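Local coordinates for protein transcriptional regulator (Thermus thermophilus, PDB 2H0A) that probably regulates transcription as a CcpA-like repressor of the LacI family, with a two-lobed core resembling periplasmic binding proteins that would be expected to sense a small effector, at residues R172-K177 against L182-G187; H162-G167 against V195-V200; I116-V121 against A139-A144; R103-Y108 against S227-P232; L83-N88 against E234-R239. All coordinates share one frame; numbering follows the deposited sequence.

Contact 1 of 5, residues R172-K177 against L182-G187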
# COMPACT_ATOMS: atom_id res chain seq x y z
N ARG A 172 -2.97 -20.71 -0.71
CA ARG A 172 -3.82 -21.41 0.23
C ARG A 172 -5.13 -21.78 -0.47
O ARG A 172 -5.70 -22.85 -0.24
CB ARG A 172 -4.10 -20.50 1.43
CG ARG A 172 -3.64 -21.04 2.76
CD ARG A 172 -4.53 -22.18 3.23
NE ARG A 172 -4.23 -22.57 4.61
CZ ARG A 172 -4.87 -23.53 5.28
NH1 ARG A 172 -5.85 -24.21 4.70
NH2 ARG A 172 -4.54 -23.80 6.53
N HIS A 173 -5.59 -20.87 -1.34
CA HIS A 173 -6.82 -21.07 -2.10
C HIS A 173 -6.64 -22.20 -3.11
O HIS A 173 -7.48 -23.10 -3.21
CB HIS A 173 -7.19 -19.79 -2.84
CG HIS A 173 -8.41 -19.92 -3.68
ND1 HIS A 173 -9.68 -20.02 -3.15
CD2 HIS A 173 -8.56 -20.01 -5.02
CE1 HIS A 173 -10.55 -20.17 -4.12
NE2 HIS A 173 -9.90 -20.17 -5.27
N PHE A 174 -5.55 -22.14 -3.87
CA PHE A 174 -5.26 -23.15 -4.86
C PHE A 174 -5.05 -24.54 -4.25
O PHE A 174 -5.42 -25.55 -4.84
CB PHE A 174 -4.00 -22.79 -5.64
CG PHE A 174 -4.02 -21.41 -6.24
CD1 PHE A 174 -5.16 -20.91 -6.86
CD2 PHE A 174 -2.85 -20.65 -6.29
CE1 PHE A 174 -5.14 -19.68 -7.52
CE2 PHE A 174 -2.82 -19.42 -6.94
CZ PHE A 174 -3.96 -18.94 -7.56
N LEU A 175 -4.46 -24.59 -3.06
CA LEU A 175 -4.19 -25.86 -2.41
C LEU A 175 -5.43 -26.65 -2.03
O LEU A 175 -5.34 -27.86 -1.83
CB LEU A 175 -3.31 -25.65 -1.18
CG LEU A 175 -1.87 -25.27 -1.53
CD1 LEU A 175 -1.12 -24.89 -0.26
CD2 LEU A 175 -1.17 -26.43 -2.24
N GLU A 176 -6.58 -25.99 -1.92
CA GLU A 176 -7.78 -26.74 -1.59
C GLU A 176 -8.45 -27.24 -2.87
O GLU A 176 -9.41 -28.02 -2.83
CB GLU A 176 -8.74 -25.92 -0.71
CG GLU A 176 -8.78 -24.43 -0.97
CD GLU A 176 -9.58 -23.66 0.10
OE1 GLU A 176 -9.26 -23.80 1.31
OE2 GLU A 176 -10.53 -22.92 -0.27
N LYS A 177 -7.91 -26.80 -4.00
CA LYS A 177 -8.41 -27.20 -5.31
C LYS A 177 -7.49 -28.26 -5.94
O LYS A 177 -7.90 -29.01 -6.83
CB LYS A 177 -8.48 -25.99 -6.26
CG LYS A 177 -9.65 -25.05 -6.01
CD LYS A 177 -9.65 -23.92 -7.05
CE LYS A 177 -10.75 -22.87 -6.79
NZ LYS A 177 -12.13 -23.32 -7.14
N LEU A 182 1.84 -28.20 -8.49
CA LEU A 182 0.95 -27.26 -9.13
C LEU A 182 1.74 -26.02 -9.52
O LEU A 182 2.75 -25.67 -8.91
CB LEU A 182 -0.24 -26.89 -8.24
CG LEU A 182 -0.02 -26.14 -6.93
CD1 LEU A 182 -1.34 -25.61 -6.43
CD2 LEU A 182 0.61 -27.07 -5.92
N ASN A 183 1.27 -25.36 -10.57
CA ASN A 183 1.93 -24.19 -11.10
C ASN A 183 1.13 -22.94 -10.84
O ASN A 183 -0.09 -22.94 -10.95
CB ASN A 183 2.13 -24.38 -12.60
CG ASN A 183 2.80 -25.69 -12.91
OD1 ASN A 183 3.96 -25.90 -12.57
ND2 ASN A 183 2.06 -26.59 -13.54
N VAL A 184 1.85 -21.88 -10.48
CA VAL A 184 1.24 -20.60 -10.18
C VAL A 184 1.89 -19.44 -10.94
O VAL A 184 3.11 -19.30 -10.97
CB VAL A 184 1.35 -20.28 -8.66
CG1 VAL A 184 0.72 -18.91 -8.37
CG2 VAL A 184 0.67 -21.37 -7.84
N PHE A 185 1.05 -18.62 -11.56
CA PHE A 185 1.52 -17.44 -12.26
C PHE A 185 1.09 -16.29 -11.34
O PHE A 185 -0.06 -15.87 -11.37
CB PHE A 185 0.85 -17.29 -13.63
CG PHE A 185 1.25 -16.04 -14.37
CD1 PHE A 185 2.53 -15.50 -14.20
CD2 PHE A 185 0.38 -15.41 -15.23
CE1 PHE A 185 2.93 -14.35 -14.88
CE2 PHE A 185 0.76 -14.25 -15.92
CZ PHE A 185 2.04 -13.72 -15.74
N ALA A 186 2.03 -15.82 -10.52
CA ALA A 186 1.76 -14.74 -9.57
C ALA A 186 1.23 -13.48 -10.22
O ALA A 186 0.32 -12.85 -9.70
CB ALA A 186 3.00 -14.42 -8.78
N GLY A 187 1.81 -13.10 -11.36
CA GLY A 187 1.35 -11.90 -12.02
C GLY A 187 2.17 -10.68 -11.62
O GLY A 187 2.20 -9.70 -12.35
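F174 and L175, in the last turn of helix 164-175, face L182 and V184 of the next strand. The phenyl ring of F174 slants across the isopropyl group of V184. Its CE2 lies 3.9 Å from V184 CG1, while F174 CD2 is at the same distance, 3.9 Å, from V184 CG2, so the CD2-CE2 side of the ring meets both methyls at a slant. V184 is suited to this because its two branches leave the strand on the side of the helix. F174 reaches them with CG anti to its carbonyl carbon (chi1 -53°), which throws the ring off the helix toward the sheet. Nearer the backbone, F174 CB rests on L182 CD1 at 4.0 Å, and the other branch of L182 serves a different neighbour: its CD2 meets L175 CD2 at 4.1 Å, the two leucine side chains crossing at about a right angle. The fork of leucine lets one residue touch two helical neighbours at once. The contact is wholly apolar, as fits a buried layer between helix and sheet. F117 and I119 of the adjacent strand enlarge it, the ring of F117 meeting that of F174. Helix 164-175 follows strand 157-160 and leads through a short loop into strand 182-185, which runs parallel to strand 157-160 with strand 116-121 between them. The contact therefore closes a beta-alpha-beta crossover of the Rossmann-like sheet found in periplasmic-binding-protein lobes.

Contact 2 of 5, residues H162-G167 against V195-V200; sequences HSQEGG and VLEEAV
G167 and V195 bring together two helices that lie side by side on one face of a Rossmann-like alpha/beta lobe. V195 CG2 sits 3.6 Å from G167 O, and the same methyl is 3.9 Å from G167 CA, so the valine lies directly on helix backbone. Glycine suits this place because it has no side chain to hold the helices apart, and the CA atoms of G167 and V195 come within 4.7 Å. Beside this methyl-on-backbone contact, Q164 and E197, both partly exposed, approach each other. Both side chains are extended beyond CG and cross at about a right angle; the amide and carboxylate planes are 59° apart. In E197, CG lies anti to the backbone N (chi1 180°), and this torsion, with the extended chain, carries the carboxylate out toward Q164.

In the next shell, R168 forms salt bridges with both E197 OE2 and E198 OE1, and R201 holds E198 OE2. R168, bridging the two glutamates, would be expected to ease the repulsion between them. V195 is backed by I119 and V212 of the sheet and by L171, one turn on from G167 in helix 164-175. What sets the start of that helix is S163 at its N-cap. A serine fits there, being short enough to turn back on the first turn: S163 OG accepts from G166 N at 3.0 Å, with an N-H...O angle of 155°.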
# COMPACT_ATOMS: atom_id res chain seq x y z
N HIS A 162 -1.95 -6.30 -4.62
CA HIS A 162 -0.53 -6.41 -4.93
C HIS A 162 0.30 -6.45 -3.65
O HIS A 162 0.89 -5.47 -3.24
CB HIS A 162 -0.12 -5.23 -5.82
CG HIS A 162 1.33 -5.22 -6.19
ND1 HIS A 162 2.25 -4.39 -5.57
CD2 HIS A 162 2.03 -5.92 -7.12
CE1 HIS A 162 3.45 -4.59 -6.10
NE2 HIS A 162 3.34 -5.51 -7.04
N SER A 163 0.33 -7.62 -3.02
CA SER A 163 1.08 -7.82 -1.78
C SER A 163 1.48 -9.28 -1.62
O SER A 163 1.01 -10.16 -2.35
CB SER A 163 0.24 -7.43 -0.56
OG SER A 163 -0.84 -8.33 -0.36
N GLN A 164 2.35 -9.52 -0.65
CA GLN A 164 2.81 -10.87 -0.37
C GLN A 164 1.68 -11.62 0.31
O GLN A 164 1.55 -12.84 0.16
CB GLN A 164 4.03 -10.83 0.53
CG GLN A 164 5.12 -9.90 0.07
CD GLN A 164 6.44 -10.22 0.72
OE1 GLN A 164 7.36 -9.40 0.72
NE2 GLN A 164 6.56 -11.43 1.28
N GLU A 165 0.88 -10.89 1.08
CA GLU A 165 -0.24 -11.50 1.78
C GLU A 165 -1.24 -12.04 0.78
O GLU A 165 -1.81 -13.12 0.99
CB GLU A 165 -0.92 -10.48 2.70
CG GLU A 165 -0.06 -10.00 3.86
CD GLU A 165 1.03 -9.03 3.44
OE1 GLU A 165 0.69 -8.00 2.81
OE2 GLU A 165 2.21 -9.28 3.76
N GLY A 166 -1.46 -11.30 -0.31
CA GLY A 166 -2.38 -11.76 -1.34
C GLY A 166 -1.89 -13.07 -1.94
O GLY A 166 -2.68 -14.00 -2.17
N GLY A 167 -0.59 -13.15 -2.20
CA GLY A 167 -0.02 -14.36 -2.76
C GLY A 167 -0.17 -15.54 -1.82
O GLY A 167 -0.43 -16.66 -2.25
N VAL A 195 3.59 -16.36 -2.39
CA VAL A 195 3.31 -17.74 -2.79
C VAL A 195 4.52 -18.57 -2.41
O VAL A 195 4.39 -19.70 -1.92
CB VAL A 195 3.12 -17.87 -4.32
CG1 VAL A 195 2.74 -19.30 -4.65
CG2 VAL A 195 2.06 -16.90 -4.81
N LEU A 196 5.68 -17.99 -2.64
CA LEU A 196 6.95 -18.62 -2.33
C LEU A 196 7.08 -18.82 -0.82
O LEU A 196 7.39 -19.91 -0.35
CB LEU A 196 8.08 -17.72 -2.83
CG LEU A 196 9.21 -18.40 -3.58
CD1 LEU A 196 8.65 -19.30 -4.66
CD2 LEU A 196 10.10 -17.33 -4.19
N GLU A 197 6.82 -17.76 -0.06
CA GLU A 197 6.89 -17.77 1.40
C GLU A 197 5.93 -18.76 2.04
O GLU A 197 6.34 -19.55 2.90
CB GLU A 197 6.58 -16.37 1.94
CG GLU A 197 6.62 -16.26 3.45
CD GLU A 197 5.82 -15.09 3.98
OE1 GLU A 197 6.17 -13.93 3.67
OE2 GLU A 197 4.83 -15.33 4.70
N GLU A 198 4.66 -18.70 1.64
CA GLU A 198 3.65 -19.61 2.19
C GLU A 198 3.92 -21.05 1.79
O GLU A 198 3.58 -21.98 2.52
CB GLU A 198 2.25 -19.21 1.70
CG GLU A 198 1.12 -19.99 2.38
CD GLU A 198 0.92 -19.61 3.85
OE1 GLU A 198 1.82 -18.98 4.44
OE2 GLU A 198 -0.15 -19.96 4.41
N ALA A 199 4.52 -21.25 0.63
CA ALA A 199 4.82 -22.61 0.22
C ALA A 199 5.82 -23.16 1.22
O ALA A 199 5.57 -24.19 1.85
CB ALA A 199 5.41 -22.62 -1.19
N VAL A 200 6.94 -22.46 1.39
CA VAL A 200 8.00 -22.86 2.31
C VAL A 200 7.48 -23.12 3.71
O VAL A 200 7.88 -24.09 4.37
CB VAL A 200 9.10 -21.79 2.38
CG1 VAL A 200 10.16 -22.19 3.39
CG2 VAL A 200 9.71 -21.60 1.01

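Contact 3 of 5, residues I116-V121 against A139-A144; sequences IFAIAV and AGFQEA
F141 pushes its ring from the helix onto I116 and A118, two strand residues whose side chains leave the same face of the sheet. With CG anti to the backbone N (chi1 -173°), the phenyl group stands well clear of the helix, so its far end does the touching. F141 CZ approaches I116 CG2 at 3.7 Å, with the methyl at the ring edge and close to its plane. The next ring carbon, F141 CE2, lies 3.8 Å from A118 CB, which the ring meets at a slant. In I116, CG1 is anti to the carbonyl carbon (chi1 -59°), which leaves CG2 anti to the backbone N and directed at the ring. The small alanine suits its place by leaving room for the aromatic end, whereas the branched isoleucine adds bulk beside it. More aromatic surface completes the packing: F185 stacks on F141, and F152 meets it edge to face. M138 and L145, on the same helix as F141, touch A118 and I116 respectively. Helix 133-147 thus lies over strand 116-121 on the face shared with helix 99-109, whose A105 touches F141, while F117 and I119 point to the other face, and the chain goes on to strand 157-160, the outermost strand on this side within the chain.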
# COMPACT_ATOMS: atom_id res chain seq x y z
N ILE A 116 -2.46 -25.50 -13.69
CA ILE A 116 -1.90 -24.16 -13.73
C ILE A 116 -2.89 -23.12 -13.18
O ILE A 116 -4.04 -23.03 -13.65
CB ILE A 116 -1.52 -23.79 -15.16
CG1 ILE A 116 -0.51 -24.82 -15.69
CG2 ILE A 116 -0.98 -22.38 -15.21
CD1 ILE A 116 -0.29 -24.77 -17.19
N PHE A 117 -2.45 -22.36 -12.19
CA PHE A 117 -3.27 -21.33 -11.57
C PHE A 117 -2.64 -19.98 -11.86
O PHE A 117 -1.46 -19.89 -12.19
CB PHE A 117 -3.36 -21.50 -10.05
CG PHE A 117 -3.98 -22.79 -9.62
CD1 PHE A 117 -3.21 -23.94 -9.51
CD2 PHE A 117 -5.33 -22.85 -9.30
CE1 PHE A 117 -3.78 -25.13 -9.09
CE2 PHE A 117 -5.91 -24.04 -8.89
CZ PHE A 117 -5.13 -25.19 -8.78
N ALA A 118 -3.44 -18.93 -11.71
CA ALA A 118 -2.96 -17.58 -11.95
C ALA A 118 -3.50 -16.62 -10.90
O ALA A 118 -4.60 -16.81 -10.35
CB ALA A 118 -3.38 -17.12 -13.34
N ILE A 119 -2.71 -15.59 -10.61
CA ILE A 119 -3.10 -14.58 -9.64
C ILE A 119 -3.23 -13.26 -10.39
O ILE A 119 -2.32 -12.84 -11.10
CB ILE A 119 -2.05 -14.43 -8.50
CG1 ILE A 119 -1.79 -15.80 -7.86
CG2 ILE A 119 -2.56 -13.47 -7.44
CD1 ILE A 119 -0.80 -15.76 -6.73
N ALA A 120 -4.39 -12.62 -10.25
CA ALA A 120 -4.67 -11.35 -10.91
C ALA A 120 -4.73 -10.23 -9.88
O ALA A 120 -5.49 -10.31 -8.91
CB ALA A 120 -5.98 -11.44 -11.67
N VAL A 121 -3.93 -9.20 -10.09
CA VAL A 121 -3.90 -8.07 -9.18
C VAL A 121 -5.05 -7.10 -9.46
O VAL A 121 -5.24 -6.66 -10.60
CB VAL A 121 -2.56 -7.32 -9.27
CG1 VAL A 121 -2.55 -6.15 -8.30
CG2 VAL A 121 -1.42 -8.28 -8.99
N ALA A 139 -4.64 -11.84 -20.84
CA ALA A 139 -5.14 -12.20 -22.16
C ALA A 139 -4.14 -13.05 -22.93
O ALA A 139 -4.51 -14.02 -23.58
CB ALA A 139 -5.48 -10.96 -22.95
N GLY A 140 -2.86 -12.67 -22.85
CA GLY A 140 -1.82 -13.42 -23.53
C GLY A 140 -1.61 -14.75 -22.85
O GLY A 140 -1.28 -15.76 -23.48
N PHE A 141 -1.79 -14.75 -21.53
CA PHE A 141 -1.63 -15.95 -20.74
C PHE A 141 -2.63 -16.98 -21.23
O PHE A 141 -2.27 -18.13 -21.48
CB PHE A 141 -1.89 -15.65 -19.26
CG PHE A 141 -1.60 -16.81 -18.35
CD1 PHE A 141 -0.30 -17.30 -18.22
CD2 PHE A 141 -2.61 -17.41 -17.61
CE1 PHE A 141 -0.01 -18.37 -17.35
CE2 PHE A 141 -2.33 -18.48 -16.74
CZ PHE A 141 -1.03 -18.95 -16.61
N GLN A 142 -3.87 -16.56 -21.39
CA GLN A 142 -4.92 -17.46 -21.85
C GLN A 142 -4.70 -17.92 -23.28
O GLN A 142 -4.97 -19.07 -23.61
CB GLN A 142 -6.28 -16.78 -21.72
CG GLN A 142 -6.58 -16.27 -20.33
CD GLN A 142 -8.03 -15.91 -20.16
OE1 GLN A 142 -8.89 -16.79 -20.16
NE2 GLN A 142 -8.32 -14.62 -20.02
N GLU A 143 -4.23 -17.02 -24.14
CA GLU A 143 -4.00 -17.37 -25.53
C GLU A 143 -2.90 -18.41 -25.65
O GLU A 143 -3.05 -19.38 -26.39
CB GLU A 143 -3.63 -16.11 -26.33
CG GLU A 143 -4.74 -15.07 -26.40
CD GLU A 143 -5.82 -15.40 -27.42
OE1 GLU A 143 -6.42 -16.50 -27.35
OE2 GLU A 143 -6.08 -14.55 -28.31
N ALA A 144 -1.81 -18.23 -24.93
CA ALA A 144 -0.71 -19.18 -24.98
C ALA A 144 -1.12 -20.54 -24.44
O ALA A 144 -0.79 -21.57 -25.01
CB ALA A 144 0.49 -18.65 -24.21

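Contact 4 of 5, residues R103-Y108 against S227-P232; sequences RLAGAY and STIAQP
T228 OG1, hydrogen-bonded to D189 OD1 and more weakly to G217 N, anchors the strand beside I229, the residue that packs against L104 and A105. I229 meets the helix end-on with its long branch. Its CD1 lies 3.8 Å from A105 N and 4.0 Å from L104 CB, close to the helix backbone, while I229 CG1 touches A105 CB at 4.0 Å. The ethyl arm is bent, CD1 turning aside at chi2 -62°, and this lays the terminal methyl between the two helical residues. Alanine suits the spot because its single methyl allows the CA atoms of A105 and I229 to approach to 6.9 Å; L104 adds cover at the partly exposed border. The strand is the one that leaves this lobe of the type I periplasmic-binding-protein fold: it runs parallel to strand 210-215 and antiparallel to strand 257-265, and then passes through Q231 and P232, the latter at the N-cap position, into helix 233-248 of the other lobe. On the strand's inner side, I229 also touches F215 of strand 210-215 and P262 of strand 257-265, so the isoleucine is wedged between its sheet neighbours and the helix.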
# COMPACT_ATOMS: atom_id res chain seq x y z
N ARG A 103 2.09 -14.32 -22.56
CA ARG A 103 2.22 -15.49 -23.43
C ARG A 103 3.50 -16.23 -23.09
O ARG A 103 3.52 -17.46 -23.07
CB ARG A 103 2.24 -15.07 -24.90
CG ARG A 103 0.94 -14.47 -25.39
CD ARG A 103 0.82 -14.58 -26.89
NE ARG A 103 1.84 -13.80 -27.59
CZ ARG A 103 1.73 -12.50 -27.87
NH1 ARG A 103 0.64 -11.83 -27.51
NH2 ARG A 103 2.71 -11.88 -28.52
N LEU A 104 4.57 -15.49 -22.82
CA LEU A 104 5.82 -16.13 -22.46
C LEU A 104 5.57 -16.96 -21.20
O LEU A 104 6.11 -18.06 -21.05
CB LEU A 104 6.91 -15.08 -22.21
CG LEU A 104 7.34 -14.22 -23.41
CD1 LEU A 104 8.30 -13.13 -22.96
CD2 LEU A 104 7.98 -15.10 -24.46
N ALA A 105 4.72 -16.45 -20.32
CA ALA A 105 4.38 -17.13 -19.08
C ALA A 105 3.51 -18.36 -19.33
O ALA A 105 3.78 -19.44 -18.79
CB ALA A 105 3.64 -16.17 -18.15
N GLY A 106 2.46 -18.20 -20.13
CA GLY A 106 1.57 -19.31 -20.42
C GLY A 106 2.28 -20.47 -21.12
O GLY A 106 2.20 -21.61 -20.66
N ALA A 107 2.95 -20.16 -22.22
CA ALA A 107 3.68 -21.16 -22.99
C ALA A 107 4.75 -21.83 -22.16
O ALA A 107 5.11 -22.98 -22.40
CB ALA A 107 4.31 -20.53 -24.22
N TYR A 108 5.25 -21.12 -21.16
CA TYR A 108 6.30 -21.66 -20.31
C TYR A 108 5.76 -22.63 -19.27
O TYR A 108 6.25 -23.75 -19.14
CB TYR A 108 7.06 -20.54 -19.61
CG TYR A 108 8.15 -21.05 -18.69
CD1 TYR A 108 9.25 -21.74 -19.21
CD2 TYR A 108 8.08 -20.85 -17.31
CE1 TYR A 108 10.26 -22.21 -18.38
CE2 TYR A 108 9.09 -21.32 -16.46
CZ TYR A 108 10.18 -22.00 -17.00
OH TYR A 108 11.19 -22.48 -16.20
N SER A 227 11.57 -17.32 -10.47
CA SER A 227 11.60 -17.23 -11.93
C SER A 227 10.60 -16.14 -12.20
O SER A 227 9.64 -15.98 -11.45
CB SER A 227 11.13 -18.54 -12.58
OG SER A 227 11.91 -19.65 -12.17
N THR A 228 10.78 -15.38 -13.27
CA THR A 228 9.83 -14.32 -13.56
C THR A 228 9.90 -13.84 -15.00
O THR A 228 10.81 -14.20 -15.73
CB THR A 228 10.06 -13.12 -12.59
OG1 THR A 228 9.13 -12.07 -12.87
CG2 THR A 228 11.48 -12.58 -12.72
N ILE A 229 8.90 -13.07 -15.39
CA ILE A 229 8.85 -12.46 -16.71
C ILE A 229 9.41 -11.07 -16.41
O ILE A 229 8.71 -10.20 -15.88
CB ILE A 229 7.39 -12.31 -17.23
CG1 ILE A 229 6.71 -13.68 -17.30
CG2 ILE A 229 7.38 -11.63 -18.59
CD1 ILE A 229 7.39 -14.61 -18.27
N ALA A 230 10.68 -10.87 -16.74
CA ALA A 230 11.35 -9.60 -16.45
C ALA A 230 11.08 -8.41 -17.36
O ALA A 230 11.13 -8.53 -18.58
CB ALA A 230 12.87 -9.84 -16.35
N GLN A 231 10.80 -7.27 -16.74
CA GLN A 231 10.56 -6.01 -17.43
C GLN A 231 11.82 -5.16 -17.30
O GLN A 231 12.45 -5.13 -16.25
CB GLN A 231 9.43 -5.22 -16.77
CG GLN A 231 8.06 -5.82 -16.82
CD GLN A 231 7.02 -4.80 -16.37
OE1 GLN A 231 6.75 -3.82 -17.07
NE2 GLN A 231 6.45 -5.02 -15.19
N PRO A 232 12.21 -4.45 -18.39
CA PRO A 232 13.40 -3.59 -18.38
C PRO A 232 12.97 -2.20 -17.93
O PRO A 232 13.07 -1.23 -18.68
CB PRO A 232 13.83 -3.61 -19.84
CG PRO A 232 12.48 -3.65 -20.56
CD PRO A 232 11.70 -4.66 -19.76

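Contact 5 of 5, residues L83-N88 against E234-R239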
# COMPACT_ATOMS: atom_id res chain seq x y z
N LEU A 83 5.10 10.20 -21.87
CA LEU A 83 4.50 9.13 -21.07
C LEU A 83 5.38 7.89 -21.03
O LEU A 83 6.01 7.54 -22.02
CB LEU A 83 3.15 8.72 -21.64
CG LEU A 83 1.96 9.67 -21.54
CD1 LEU A 83 0.79 9.07 -22.29
CD2 LEU A 83 1.59 9.89 -20.09
N VAL A 84 5.42 7.22 -19.88
CA VAL A 84 6.19 6.01 -19.74
C VAL A 84 5.30 4.98 -19.07
O VAL A 84 4.62 5.28 -18.09
CB VAL A 84 7.48 6.22 -18.91
CG1 VAL A 84 7.14 6.70 -17.52
CG2 VAL A 84 8.28 4.91 -18.86
N ASP A 85 5.32 3.75 -19.60
CA ASP A 85 4.49 2.67 -19.08
C ASP A 85 3.05 2.98 -19.43
O ASP A 85 2.12 2.45 -18.81
CB ASP A 85 4.64 2.53 -17.57
CG ASP A 85 3.89 1.34 -17.02
OD1 ASP A 85 4.29 0.20 -17.32
OD2 ASP A 85 2.88 1.54 -16.31
N ALA A 86 2.86 3.85 -20.41
CA ALA A 86 1.54 4.26 -20.88
C ALA A 86 1.62 4.60 -22.36
O ALA A 86 2.71 4.76 -22.90
CB ALA A 86 1.06 5.47 -20.08
N GLN A 87 0.47 4.69 -23.01
CA GLN A 87 0.41 5.02 -24.43
C GLN A 87 -0.60 6.12 -24.69
O GLN A 87 -1.64 6.18 -24.04
CB GLN A 87 0.01 3.81 -25.26
CG GLN A 87 0.98 2.67 -25.25
CD GLN A 87 0.56 1.59 -26.21
OE1 GLN A 87 0.48 1.83 -27.42
NE2 GLN A 87 0.30 0.39 -25.70
N ASN A 88 -0.30 6.98 -25.65
CA ASN A 88 -1.19 8.07 -25.99
C ASN A 88 -0.83 8.57 -27.39
O ASN A 88 0.34 8.77 -27.71
CB ASN A 88 -1.04 9.20 -24.97
CG ASN A 88 -2.13 10.23 -25.09
OD1 ASN A 88 -3.31 9.92 -24.96
ND2 ASN A 88 -1.75 11.47 -25.35
N GLU A 234 14.17 0.11 -15.76
CA GLU A 234 15.12 1.21 -15.75
C GLU A 234 15.30 1.74 -17.17
O GLU A 234 15.19 2.94 -17.41
CB GLU A 234 16.48 0.76 -15.18
CG GLU A 234 16.40 0.20 -13.78
CD GLU A 234 16.00 -1.26 -13.74
OE1 GLU A 234 15.13 -1.67 -14.54
OE2 GLU A 234 16.55 -2.01 -12.90
N ALA A 235 15.54 0.82 -18.10
CA ALA A 235 15.72 1.18 -19.51
C ALA A 235 14.48 1.92 -20.03
O ALA A 235 14.59 2.81 -20.88
CB ALA A 235 15.97 -0.08 -20.35
N MET A 236 13.31 1.54 -19.51
CA MET A 236 12.06 2.18 -19.90
C MET A 236 12.06 3.63 -19.40
O MET A 236 11.60 4.53 -20.09
CB MET A 236 10.86 1.41 -19.32
CG MET A 236 10.61 0.05 -19.97
SD MET A 236 9.24 -0.89 -19.23
CE MET A 236 7.93 0.21 -19.61
N GLY A 237 12.57 3.84 -18.18
CA GLY A 237 12.65 5.17 -17.62
C GLY A 237 13.71 5.98 -18.35
O GLY A 237 13.48 7.13 -18.74
N ALA A 238 14.87 5.36 -18.54
CA ALA A 238 15.97 6.00 -19.28
C ALA A 238 15.53 6.42 -20.68
O ALA A 238 15.86 7.51 -21.14
CB ALA A 238 17.16 5.04 -19.38
N ARG A 239 14.78 5.56 -21.37
CA ARG A 239 14.30 5.90 -22.70
C ARG A 239 13.32 7.06 -22.60
O ARG A 239 13.33 7.97 -23.43
CB ARG A 239 13.61 4.69 -23.36
CG ARG A 239 12.98 5.00 -24.72
CD ARG A 239 13.98 5.65 -25.69
NE ARG A 239 15.18 4.82 -25.86
CZ ARG A 239 16.24 5.19 -26.56
NH1 ARG A 239 16.27 6.37 -27.16
NH2 ARG A 239 17.29 4.38 -26.64
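V84 and M236 form the close part of this contact, where one methyl of the strand residue sits on the backbone of the helix. V84 CG2 lies 3.6 Å from M236 O and 4.0 Å from M236 C, and it is farther, 4.4 Å, from M236 CB. The CB of V84 is directed toward the helix, and CG1 sits between the backbone N and the carbonyl carbon (chi1 60°), which leaves CG2 anti to the N and in touch with M236. G237 suits the place beside it: the CA atoms of V84 and G237 are 6.9 Å apart, and the absence of a side chain lets the two backbones come close.

The second half is looser. The flexible M236 side chain extends to D85, bending at its last bond, and its CE remains 4.3 Å from both D85 CA and D85 OD1. A long, unbranched thioether suits such a spot, since it can follow an uneven surface. D85 adopts a positive phi (70°) where the strand gives way to loop; its OD2 is hydrogen-bonded to S63 OG, with a long, weak ion pair to R131. Solvent lies farther out along both segments, at Q87 on the loop and at A235 and R239 on the helix.

V84 belongs to strand 81-84, which lies between strands 58-62 and 92-96, and it touches I60 and A62 on the first and V94 on the second. Helix 233-248 lies over these strands alongside helix 12-25, which contributes L17 to V84 and V24 to A238, while F260 of strand 257-265 packs against A235, M236 and R239.

In the fold
Contacts 1 to 4 belong to one lobe, where contact 1 touches the other three; contacts 2 and 4 do not meet. Contact 5 lies in the other lobe, its centre about 32 Å from that of contact 1. Contacts 1 and 3 sandwich neighbouring strands from opposite faces: helix 164-175 on one, helix 133-147 on the other. Contact 2 reuses helix 164-175, this time against helix 189-200, and is the partly buried one, its glutamates paired with arginines outside its two segments; the other four are buried and mainly apolar. Contact 4 adds helix 99-109 beside contact 3, and its strand leads through a short connection into the helix of contact 5.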